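Local structure of beta-mannosidase (Trichoderma harzianum, 4CVU) at residues 232-237 and 474-479; 252-257 and 303-308; 603-608 and 723-728. The protein is a fungal beta-mannosidase of glycoside hydrolase family 2 that probably releases terminal beta-linked mannose from the non-reducing ends of oligosaccharides. All blocks are in the same frame, centred on the assembly; numbering follows the deposited sequence.

Interaction 1 of 3, residues 232-237 and 474-479. With CD (cadmium ion), chain S.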
loop_
_atom_site.group_PDB
_atom_site.type_symbol
_atom_site.label_atom_id
_atom_site.label_comp_id
_atom_site.label_asym_id
_atom_site.label_seq_id
_atom_site.Cartn_x
_atom_site.Cartn_y
_atom_site.Cartn_z
ATOM N N ASP A 232 -18.910 -1.569 -43.742
ATOM C CA ASP A 232 -19.553 -2.860 -43.487
ATOM C C ASP A 232 -19.170 -3.790 -44.625
ATOM O O ASP A 232 -19.547 -3.536 -45.788
ATOM C CB ASP A 232 -21.071 -2.680 -43.389
ATOM C CG ASP A 232 -21.819 -3.992 -43.040
ATOM O OD1 ASP A 232 -21.278 -5.112 -43.265
ATOM O OD2 ASP A 232 -22.993 -3.883 -42.575
ATOM N N ILE A 233 -18.407 -4.838 -44.304
ATOM C CA ILE A 233 -18.119 -5.937 -45.237
ATOM C C ILE A 233 -18.888 -7.141 -44.737
ATOM O O ILE A 233 -18.771 -7.517 -43.523
ATOM C CB ILE A 233 -16.634 -6.309 -45.298
ATOM C CG1 ILE A 233 -15.737 -5.082 -45.598
ATOM C CG2 ILE A 233 -16.405 -7.388 -46.340
ATOM C CD1 ILE A 233 -16.003 -4.412 -46.927
ATOM N N ASP A 234 -19.696 -7.713 -45.615
ATOM C CA ASP A 234 -20.532 -8.868 -45.272
ATOM C C ASP A 234 -20.202 -9.958 -46.284
ATOM O O ASP A 234 -20.528 -9.830 -47.474
ATOM C CB ASP A 234 -22.014 -8.503 -45.318
ATOM C CG ASP A 234 -22.907 -9.518 -44.607
ATOM O OD1 ASP A 234 -22.420 -10.374 -43.805
ATOM O OD2 ASP A 234 -24.119 -9.458 -44.843
ATOM N N ILE A 235 -19.474 -10.967 -45.826
ATOM C CA ILE A 235 -19.150 -12.115 -46.638
ATOM C C ILE A 235 -20.027 -13.267 -46.174
ATOM O O ILE A 235 -19.964 -13.684 -45.007
ATOM C CB ILE A 235 -17.683 -12.493 -46.534
ATOM C CG1 ILE A 235 -16.821 -11.320 -47.015
ATOM C CG2 ILE A 235 -17.428 -13.704 -47.392
ATOM C CD1 ILE A 235 -15.344 -11.537 -46.850
ATOM N N PHE A 236 -20.875 -13.734 -47.076
ATOM C CA PHE A 236 -21.844 -14.788 -46.769
ATOM C C PHE A 236 -21.996 -15.729 -47.972
ATOM O O PHE A 236 -21.482 -15.444 -49.052
ATOM C CB PHE A 236 -23.199 -14.189 -46.381
ATOM C CG PHE A 236 -23.748 -13.213 -47.376
ATOM C CD1 PHE A 236 -23.261 -11.905 -47.446
ATOM C CD2 PHE A 236 -24.752 -13.596 -48.250
ATOM C CE1 PHE A 236 -23.764 -11.018 -48.357
ATOM C CE2 PHE A 236 -25.256 -12.710 -49.180
ATOM C CZ PHE A 236 -24.753 -11.420 -49.239
ATOM N N ARG A 237 -22.673 -16.854 -47.757
ATOM C CA ARG A 237 -22.983 -17.772 -48.845
ATOM C C ARG A 237 -24.208 -17.241 -49.558
ATOM O O ARG A 237 -25.127 -16.681 -48.940
ATOM C CB ARG A 237 -23.256 -19.187 -48.309
ATOM C CG ARG A 237 -22.054 -19.894 -47.672
ATOM C CD ARG A 237 -21.137 -20.503 -48.713
ATOM N NE ARG A 237 -19.996 -21.211 -48.140
ATOM C CZ ARG A 237 -19.138 -21.965 -48.833
ATOM N NH1 ARG A 237 -19.292 -22.135 -50.145
ATOM N NH2 ARG A 237 -18.123 -22.569 -48.223
ATOM N N ARG A 474 -19.683 -1.631 -38.189
ATOM C CA ARG A 474 -18.244 -1.578 -37.855
ATOM C C ARG A 474 -17.622 -2.967 -37.700
ATOM O O ARG A 474 -16.537 -3.214 -38.209
ATOM C CB ARG A 474 -18.011 -0.737 -36.583
ATOM C CG ARG A 474 -16.549 -0.626 -36.125
ATOM C CD ARG A 474 -16.360 0.322 -34.926
ATOM N NE ARG A 474 -17.033 -0.164 -33.731
ATOM C CZ ARG A 474 -16.508 -1.034 -32.859
ATOM N NH1 ARG A 474 -15.276 -1.500 -33.019
ATOM N NH2 ARG A 474 -17.218 -1.434 -31.820
ATOM N N LEU A 475 -18.336 -3.850 -37.006
ATOM C CA LEU A 475 -17.779 -5.133 -36.544
ATOM C C LEU A 475 -18.004 -6.306 -37.480
ATOM O O LEU A 475 -17.331 -7.326 -37.345
ATOM C CB LEU A 475 -18.342 -5.470 -35.165
ATOM C CG LEU A 475 -17.820 -4.558 -34.047
ATOM C CD1 LEU A 475 -18.560 -4.825 -32.737
ATOM C CD2 LEU A 475 -16.335 -4.761 -33.837
ATOM N N ASN A 476 -18.912 -6.138 -38.461
ATOM C CA ASN A 476 -19.420 -7.249 -39.263
ATOM C C ASN A 476 -18.368 -8.038 -40.044
ATOM O O ASN A 476 -18.548 -9.215 -40.302
ATOM C CB ASN A 476 -20.482 -6.764 -40.264
ATOM C CG ASN A 476 -21.309 -7.898 -40.789
ATOM O OD1 ASN A 476 -22.062 -8.527 -40.053
ATOM N ND2 ASN A 476 -21.136 -8.203 -42.053
ATOM N N HIS A 477 -17.275 -7.379 -40.408
ATOM C CA HIS A 477 -16.247 -8.015 -41.224
ATOM C C HIS A 477 -15.271 -8.920 -40.480
ATOM O O HIS A 477 -14.424 -9.549 -41.110
ATOM C CB HIS A 477 -15.411 -6.929 -41.896
ATOM C CG HIS A 477 -14.504 -6.216 -40.962
ATOM N ND1 HIS A 477 -13.180 -6.573 -40.803
ATOM C CD2 HIS A 477 -14.720 -5.181 -40.119
ATOM C CE1 HIS A 477 -12.613 -5.774 -39.918
ATOM N NE2 HIS A 477 -13.525 -4.929 -39.486
ATOM N N HIS A 478 -15.335 -8.910 -39.141
ATOM C CA HIS A 478 -14.441 -9.726 -38.328
ATOM C C HIS A 478 -14.827 -11.179 -38.366
ATOM O O HIS A 478 -15.950 -11.525 -37.983
ATOM C CB HIS A 478 -14.454 -9.227 -36.883
ATOM C CG HIS A 478 -13.720 -7.946 -36.699
ATOM N ND1 HIS A 478 -12.351 -7.866 -36.824
ATOM C CD2 HIS A 478 -14.149 -6.696 -36.436
ATOM C CE1 HIS A 478 -11.963 -6.628 -36.596
ATOM N NE2 HIS A 478 -13.034 -5.889 -36.394
ATOM N N ALA A 479 -13.898 -12.043 -38.795
ATOM C CA ALA A 479 -14.186 -13.497 -38.823
ATOM C C ALA A 479 -14.479 -14.101 -37.444
ATOM O O ALA A 479 -15.236 -15.073 -37.334
ATOM C CB ALA A 479 -13.063 -14.250 -39.488
HETATM CD CD CD S . -12.850 -2.694 -37.980
HETATM O O HOH W 1 -17.537 -4.544 -41.283
HETATM O O HOH W 2 -18.393 -10.935 -43.130
HETATM O O HOH W 3 -14.198 -3.017 -35.961
HETATM O O HOH W 4 -11.005 -1.054 -39.006
#
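A single amide nitrogen, ND2 of Asn476, grips two acceptors from consecutive residues of strand 227-237, the outer neighbour of 252-261 in their sheet, and reaches both from outside their planes. Asn476 ND2 donates to the backbone Ile233 O at 2.9 Å, standing 38° above the carbonyl plane. Its second bond runs to Asp234 OD1 at 3.1 Å; this one is straighter, with an N-H...acceptor angle of 163°, and OD1 lies in the plane of the amide although it is itself met from above the carboxylate. Asn476 CG is anti to its backbone N (chi1 -162°), which turns the branch towards the strand. The rotation of the amide is fixed from its other end, because Asn476 OD1 accepts from the hydroxyl of Ser529. Asp234 is held further by Ser531 at OD1 and by the backbone N of His530 at OD2.

Beside this polar grip, Ile233 and His477 pack CB to CB at 3.7 Å. A water joins the same two residues, accepting from Ile233 N and, weakly, from His477 N. The His477 ring extends beyond the strand contact and carries a cadmium ion in its plane at NE2, at a long 2.8 Å, with Asp430 and two waters completing the observed ligands.

His477 ND1 is hydrogen-bonded to the carbonyl of Arg345, consistent with a proton on ND1 and with NE2 binding the metal. Helix 458-475 of the barrel region leads into the type I turn Leu475-His478, which is thus anchored to the strand by one directional amide, whose two protons both go to buried acceptors.

Interaction 2 of 3, residues 252-257 and 303-308. With CD (cadmium ion), chain B; NAG (2-acetamido-2-deoxy-beta-D-glucopyranose), chain E.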
loop_
_atom_site.group_PDB
_atom_site.type_symbol
_atom_site.label_atom_id
_atom_site.label_comp_id
_atom_site.label_asym_id
_atom_site.label_seq_id
_atom_site.Cartn_x
_atom_site.Cartn_y
_atom_site.Cartn_z
ATOM N N TRP A 252 -19.611 -17.530 -52.759
ATOM C CA TRP A 252 -19.485 -16.465 -51.751
ATOM C C TRP A 252 -19.967 -15.149 -52.345
ATOM O O TRP A 252 -19.698 -14.870 -53.504
ATOM C CB TRP A 252 -18.032 -16.327 -51.290
ATOM C CG TRP A 252 -17.574 -17.451 -50.436
ATOM C CD1 TRP A 252 -16.751 -18.478 -50.796
ATOM C CD2 TRP A 252 -17.906 -17.664 -49.064
ATOM N NE1 TRP A 252 -16.548 -19.324 -49.724
ATOM C CE2 TRP A 252 -17.258 -18.850 -48.655
ATOM C CE3 TRP A 252 -18.698 -16.972 -48.141
ATOM C CZ2 TRP A 252 -17.371 -19.350 -47.359
ATOM C CZ3 TRP A 252 -18.811 -17.476 -46.857
ATOM C CH2 TRP A 252 -18.157 -18.650 -46.476
ATOM N N VAL A 253 -20.714 -14.365 -51.576
ATOM C CA VAL A 253 -21.016 -12.999 -51.960
ATOM C C VAL A 253 -20.254 -12.100 -51.002
ATOM O O VAL A 253 -20.339 -12.284 -49.777
ATOM C CB VAL A 253 -22.513 -12.670 -51.882
ATOM C CG1 VAL A 253 -22.767 -11.229 -52.333
ATOM C CG2 VAL A 253 -23.332 -13.639 -52.722
ATOM N N VAL A 254 -19.465 -11.187 -51.559
ATOM C CA VAL A 254 -18.786 -10.145 -50.811
ATOM C C VAL A 254 -19.525 -8.830 -51.027
ATOM O O VAL A 254 -19.551 -8.317 -52.128
ATOM C CB VAL A 254 -17.342 -9.989 -51.284
ATOM C CG1 VAL A 254 -16.627 -8.872 -50.521
ATOM C CG2 VAL A 254 -16.592 -11.314 -51.147
ATOM N N ASN A 255 -20.146 -8.303 -49.975
ATOM C CA ASN A 255 -20.867 -7.052 -50.032
ATOM C C ASN A 255 -20.111 -5.970 -49.266
ATOM O O ASN A 255 -19.701 -6.197 -48.142
ATOM C CB ASN A 255 -22.255 -7.249 -49.425
ATOM C CG ASN A 255 -23.196 -6.089 -49.699
ATOM O OD1 ASN A 255 -22.989 -5.289 -50.613
ATOM N ND2 ASN A 255 -24.249 -6.005 -48.894
ATOM N N ALA A 256 -19.931 -4.807 -49.870
ATOM C CA ALA A 256 -19.143 -3.750 -49.280
ATOM C C ALA A 256 -19.944 -2.477 -49.275
ATOM O O ALA A 256 -20.298 -1.983 -50.314
ATOM C CB ALA A 256 -17.856 -3.549 -50.053
ATOM N N SER A 257 -20.213 -1.937 -48.092
ATOM C CA SER A 257 -20.980 -0.716 -47.927
ATOM C C SER A 257 -20.138 0.285 -47.121
ATOM O O SER A 257 -19.713 0.001 -45.976
ATOM C CB SER A 257 -22.310 -1.033 -47.234
ATOM O OG SER A 257 -23.139 0.109 -47.189
ATOM N N VAL A 303 -19.993 -8.366 -55.043
ATOM C CA VAL A 303 -19.396 -9.241 -56.048
ATOM C C VAL A 303 -19.516 -10.685 -55.607
ATOM O O VAL A 303 -19.491 -10.975 -54.410
ATOM C CB VAL A 303 -17.917 -8.889 -56.312
ATOM C CG1 VAL A 303 -17.048 -9.122 -55.106
ATOM C CG2 VAL A 303 -17.378 -9.686 -57.492
ATOM N N THR A 304 -19.667 -11.592 -56.559
ATOM C CA THR A 304 -19.840 -13.011 -56.235
ATOM C C THR A 304 -18.589 -13.778 -56.653
ATOM O O THR A 304 -18.048 -13.500 -57.698
ATOM C CB THR A 304 -21.123 -13.545 -56.895
ATOM O OG1 THR A 304 -22.200 -12.738 -56.436
ATOM C CG2 THR A 304 -21.412 -15.012 -56.541
ATOM N N ILE A 305 -18.142 -14.719 -55.821
ATOM C CA ILE A 305 -16.902 -15.490 -56.037
ATOM C C ILE A 305 -17.145 -17.005 -55.960
ATOM O O ILE A 305 -17.917 -17.468 -55.118
ATOM C CB ILE A 305 -15.818 -15.091 -55.026
ATOM C CG1 ILE A 305 -15.552 -13.582 -55.087
ATOM C CG2 ILE A 305 -14.535 -15.866 -55.279
ATOM C CD1 ILE A 305 -14.573 -13.058 -54.036
ATOM N N ASP A 306 -16.480 -17.760 -56.826
ATOM C CA ASP A 306 -16.717 -19.188 -56.902
ATOM C C ASP A 306 -16.387 -19.825 -55.563
ATOM O O ASP A 306 -15.352 -19.530 -54.966
ATOM C CB ASP A 306 -15.848 -19.802 -58.000
ATOM C CG ASP A 306 -16.178 -21.246 -58.275
ATOM O OD1 ASP A 306 -16.801 -21.904 -57.393
ATOM O OD2 ASP A 306 -15.800 -21.710 -59.393
ATOM N N ALA A 307 -17.277 -20.707 -55.124
ATOM C CA ALA A 307 -17.115 -21.438 -53.866
ATOM C C ALA A 307 -15.749 -22.106 -53.731
ATOM O O ALA A 307 -15.260 -22.307 -52.634
ATOM C CB ALA A 307 -18.216 -22.474 -53.721
ATOM N N HIS A 308 -15.132 -22.445 -54.848
ATOM C CA HIS A 308 -13.860 -23.141 -54.836
ATOM C C HIS A 308 -12.645 -22.238 -54.617
ATOM O O HIS A 308 -11.561 -22.750 -54.391
ATOM C CB HIS A 308 -13.680 -23.941 -56.141
HETATM CD CD CD B . -16.216 -23.899 -58.686
HETATM C C1 NAG E . -25.259 -4.969 -48.944
HETATM C C2 NAG E . -26.633 -5.457 -49.399
HETATM C C3 NAG E . -27.610 -4.300 -49.396
HETATM C C4 NAG E . -27.665 -3.664 -47.994
HETATM C C5 NAG E . -26.247 -3.318 -47.542
HETATM C C6 NAG E . -26.120 -2.832 -46.101
HETATM C C7 NAG E . -26.625 -7.358 -50.943
HETATM C C8 NAG E . -26.447 -7.824 -52.361
HETATM N N2 NAG E . -26.500 -6.057 -50.723
HETATM O O3 NAG E . -28.871 -4.802 -49.759
HETATM O O4 NAG E . -28.435 -2.479 -48.026
HETATM O O5 NAG E . -25.402 -4.434 -47.650
HETATM O O6 NAG E . -24.787 -2.380 -45.924
HETATM O O7 NAG E . -26.882 -8.178 -50.065
HETATM O O HOH W 5 -14.528 -21.527 -50.241
HETATM O O HOH W 6 -16.095 -25.695 -57.073
#
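The contact is an antiparallel strand pair in the immunoglobulin-like beta-sandwich domain of family 2 glycoside hydrolases, joining strands 252-261 and 298-305. Two hydrogen-bonded pairs flank one non-hydrogen-bonded pair. Trp252 and Ile305 bond both ways, with Ile305 N 2.8 Å from Trp252 O; Val254 and Val303 do the same, and there Val254 N approaches Val303 O nearly along the C=O axis, at 171°. Between them Val253 faces Thr304, and a CA-H...O contact brings Thr304 CA to 3.3 Å from Trp252 O.

On the face that carries Trp252, Val254, Val303 and Ile305, Val254 touches two partners: its CB meets Val303 CG1 at 3.9 Å, while its CG2 touches Ile305 CD1. The indole of Trp252 meets Phe348 edge-to-face. On the face of Val253 and Thr304, Asn255 bears an N-linked glycan, its ND2 bonded covalently to C1 of the first sugar.

Past the strand end, one water lies in the indole plane, accepting from Trp252 NE1 and donating to Ala307 O at 2.6 Å. Asp306 forms an Asx turn, OD1 accepting from His308 N, and its carboxylate chelates a cadmium ion through both oxygens, OD2 at 2.3 Å.

Interaction 3 of 3, residues 603-608 and 723-728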
loop_
_atom_site.group_PDB
_atom_site.type_symbol
_atom_site.label_atom_id
_atom_site.label_comp_id
_atom_site.label_asym_id
_atom_site.label_seq_id
_atom_site.Cartn_x
_atom_site.Cartn_y
_atom_site.Cartn_z
ATOM N N ILE A 603 -2.600 -13.456 -2.657
ATOM C CA ILE A 603 -2.093 -12.387 -1.808
ATOM C C ILE A 603 -1.223 -11.409 -2.618
ATOM O O ILE A 603 -1.166 -10.218 -2.276
ATOM C CB ILE A 603 -1.349 -12.909 -0.547
ATOM C CG1 ILE A 603 -0.912 -11.736 0.343
ATOM C CG2 ILE A 603 -0.143 -13.784 -0.904
ATOM C CD1 ILE A 603 -0.380 -12.144 1.697
ATOM N N GLN A 604 -0.560 -11.870 -3.685
ATOM C CA GLN A 604 0.327 -10.937 -4.449
ATOM C C GLN A 604 -0.586 -9.947 -5.172
ATOM O O GLN A 604 -0.251 -8.781 -5.339
ATOM C CB GLN A 604 1.227 -11.647 -5.468
ATOM C CG GLN A 604 2.271 -12.615 -4.870
ATOM C CD GLN A 604 1.713 -13.960 -4.428
ATOM O OE1 GLN A 604 0.589 -14.305 -4.688
ATOM N NE2 GLN A 604 2.543 -14.745 -3.770
ATOM N N THR A 605 -1.769 -10.432 -5.611
ATOM C CA THR A 605 -2.735 -9.552 -6.257
ATOM C C THR A 605 -3.287 -8.548 -5.196
ATOM O O THR A 605 -3.137 -7.301 -5.375
ATOM C CB THR A 605 -3.829 -10.323 -7.026
ATOM O OG1 THR A 605 -3.307 -10.881 -8.273
ATOM C CG2 THR A 605 -4.943 -9.427 -7.336
ATOM N N TRP A 606 -3.802 -9.056 -4.054
ATOM C CA TRP A 606 -4.241 -8.167 -2.958
ATOM C C TRP A 606 -3.192 -7.102 -2.681
ATOM O O TRP A 606 -3.511 -5.914 -2.482
ATOM C CB TRP A 606 -4.406 -8.906 -1.685
ATOM C CG TRP A 606 -5.759 -9.594 -1.642
ATOM C CD1 TRP A 606 -5.989 -10.906 -1.614
ATOM C CD2 TRP A 606 -7.020 -8.947 -1.680
ATOM N NE1 TRP A 606 -7.378 -11.159 -1.575
ATOM C CE2 TRP A 606 -8.019 -9.950 -1.617
ATOM C CE3 TRP A 606 -7.419 -7.612 -1.728
ATOM C CZ2 TRP A 606 -9.369 -9.638 -1.610
ATOM C CZ3 TRP A 606 -8.747 -7.305 -1.713
ATOM C CH2 TRP A 606 -9.728 -8.325 -1.654
ATOM N N GLN A 607 -1.961 -7.546 -2.597
ATOM C CA GLN A 607 -0.864 -6.660 -2.210
ATOM C C GLN A 607 -0.695 -5.446 -3.136
ATOM O O GLN A 607 -0.032 -4.443 -2.789
ATOM C CB GLN A 607 0.435 -7.456 -2.112
ATOM C CG GLN A 607 0.573 -8.216 -0.813
ATOM C CD GLN A 607 1.793 -9.111 -0.797
ATOM O OE1 GLN A 607 2.152 -9.773 -1.789
ATOM N NE2 GLN A 607 2.438 -9.117 0.304
ATOM N N GLN A 608 -1.266 -5.536 -4.331
ATOM C CA GLN A 608 -1.191 -4.447 -5.290
ATOM C C GLN A 608 -2.070 -3.267 -4.872
ATOM O O GLN A 608 -1.772 -2.155 -5.226
ATOM C CB GLN A 608 -1.643 -4.934 -6.679
ATOM C CG GLN A 608 -0.759 -6.014 -7.270
ATOM C CD GLN A 608 -1.337 -6.637 -8.531
ATOM O OE1 GLN A 608 -2.385 -6.224 -9.051
ATOM N NE2 GLN A 608 -0.638 -7.628 -9.043
ATOM N N ASP A 723 -4.117 -8.602 -13.081
ATOM C CA ASP A 723 -2.816 -8.374 -13.774
ATOM C C ASP A 723 -2.554 -9.542 -14.719
ATOM O O ASP A 723 -1.564 -9.589 -15.420
ATOM C CB ASP A 723 -1.698 -8.156 -12.783
ATOM C CG ASP A 723 -1.213 -9.422 -12.074
ATOM O OD1 ASP A 723 -1.855 -10.526 -12.049
ATOM O OD2 ASP A 723 -0.156 -9.242 -11.436
ATOM N N GLY A 724 -3.464 -10.508 -14.679
ATOM C CA GLY A 724 -3.345 -11.686 -15.505
ATOM C C GLY A 724 -3.008 -12.983 -14.792
ATOM O O GLY A 724 -3.067 -14.023 -15.424
ATOM N N ARG A 725 -2.668 -12.925 -13.488
ATOM C CA ARG A 725 -2.161 -14.080 -12.746
ATOM C C ARG A 725 -3.270 -15.117 -12.745
ATOM O O ARG A 725 -4.379 -14.767 -12.498
ATOM C CB ARG A 725 -1.913 -13.724 -11.261
ATOM C CG ARG A 725 -1.447 -14.923 -10.415
ATOM C CD ARG A 725 -1.170 -14.608 -8.968
ATOM N NE ARG A 725 0.089 -13.874 -8.843
ATOM C CZ ARG A 725 1.299 -14.405 -8.602
ATOM N NH1 ARG A 725 1.465 -15.706 -8.423
ATOM N NH2 ARG A 725 2.379 -13.597 -8.551
ATOM N N TRP A 726 -2.902 -16.353 -12.968
ATOM C CA TRP A 726 -3.797 -17.506 -12.898
ATOM C C TRP A 726 -4.129 -17.911 -11.457
ATOM O O TRP A 726 -3.251 -18.155 -10.652
ATOM C CB TRP A 726 -3.143 -18.657 -13.617
ATOM C CG TRP A 726 -3.145 -18.525 -15.090
ATOM C CD1 TRP A 726 -3.036 -17.402 -15.793
ATOM C CD2 TRP A 726 -3.320 -19.579 -16.043
ATOM N NE1 TRP A 726 -3.085 -17.659 -17.145
ATOM C CE2 TRP A 726 -3.255 -18.993 -17.325
ATOM C CE3 TRP A 726 -3.455 -20.960 -15.941
ATOM C CZ2 TRP A 726 -3.386 -19.727 -18.486
ATOM C CZ3 TRP A 726 -3.560 -21.696 -17.099
ATOM C CH2 TRP A 726 -3.556 -21.067 -18.365
ATOM N N LYS A 727 -5.417 -18.045 -11.173
ATOM C CA LYS A 727 -5.892 -18.769 -10.021
ATOM C C LYS A 727 -5.660 -20.247 -10.279
ATOM O O LYS A 727 -5.064 -20.619 -11.292
ATOM C CB LYS A 727 -7.394 -18.520 -9.786
ATOM C CG LYS A 727 -7.753 -17.067 -9.487
ATOM C CD LYS A 727 -9.140 -16.951 -8.855
ATOM C CE LYS A 727 -9.527 -15.480 -8.668
ATOM N NZ LYS A 727 -10.918 -15.196 -8.202
ATOM N N VAL A 728 -6.140 -21.079 -9.350
ATOM C CA VAL A 728 -6.164 -22.510 -9.523
ATOM C C VAL A 728 -7.123 -22.883 -10.665
ATOM O O VAL A 728 -6.818 -23.792 -11.417
ATOM C CB VAL A 728 -6.549 -23.267 -8.237
ATOM C CG1 VAL A 728 -6.615 -24.771 -8.451
ATOM C CG2 VAL A 728 -5.544 -22.987 -7.139
HETATM O O HOH W 7 -0.673 -10.971 -9.076
HETATM O O HOH W 8 -3.626 -8.397 -10.101
#
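Gln604 meets Arg725 along most of its length, the amide of one lying over the guanidinium of the other. Its CB is 3.8 Å from Arg725 NH2, and CG keeps the same partner from above one face of the flat group. At chi2 (77°) the chain bends, bringing CD back over the arginine; beyond it Gln604 OE1 stands 4.0 Å above the guanidinium plane, over its centre. Amide and guanidinium planes are only 20° apart, so this is a stack rather than a bond, and the N-H groups of Arg725 go to other partners: NE to a water in plane at the edge, NH1 to the carbonyl of His891.

That water also donates to Thr605 OG1, at 2.8 Å, and to Asp723 OD2, tying helix and loop together; Thr605 OG1 is additionally bonded to Glu721. Asp723 uses both carboxylate oxygens. Its OD2 takes a hydrogen bond from Gln608 NE2 at 2.9 Å, met from 65° above the carboxylate plane, while OD1 accepts from Arg725 N in an Asx turn. An alanine in place of Asp723 would probably leave Gln608 NE2 and Arg725 N without these acceptors, and the turn less firmly held.

The contact places the short helix 603-609 against the loop between strand 702-705 and helix 729-736. Ile603 rests on helix 664-692, as does Lys727 through Gln676. Thr890, at the end of strand 884-890 in the C-terminal Ig-fold domain, touches both Gln604 and Arg725.

Interactions 1 and 2 share one antiparallel sheet: strand 227-237 is its outermost strand, 252-261 pairs with it, and 298-305 comes next. Their centres are 11 Å apart, and backbone bonds such as Asp232 N to Ser257 O (2.8 Å) connect them directly. Along the chain, both segments of interaction 2 fall between those of interaction 1, which joins that sheet to helix 458-475 of the catalytic barrel. Interaction 3 follows later, on the opposite side of the chain's centre, about 38 Å from interaction 1 and 48 Å from interaction 2 between centres. Interaction 1 thus ties sheet to barrel, interaction 2 is internal to the sheet, and interaction 3 lies where barrel meets C-terminal beta domain.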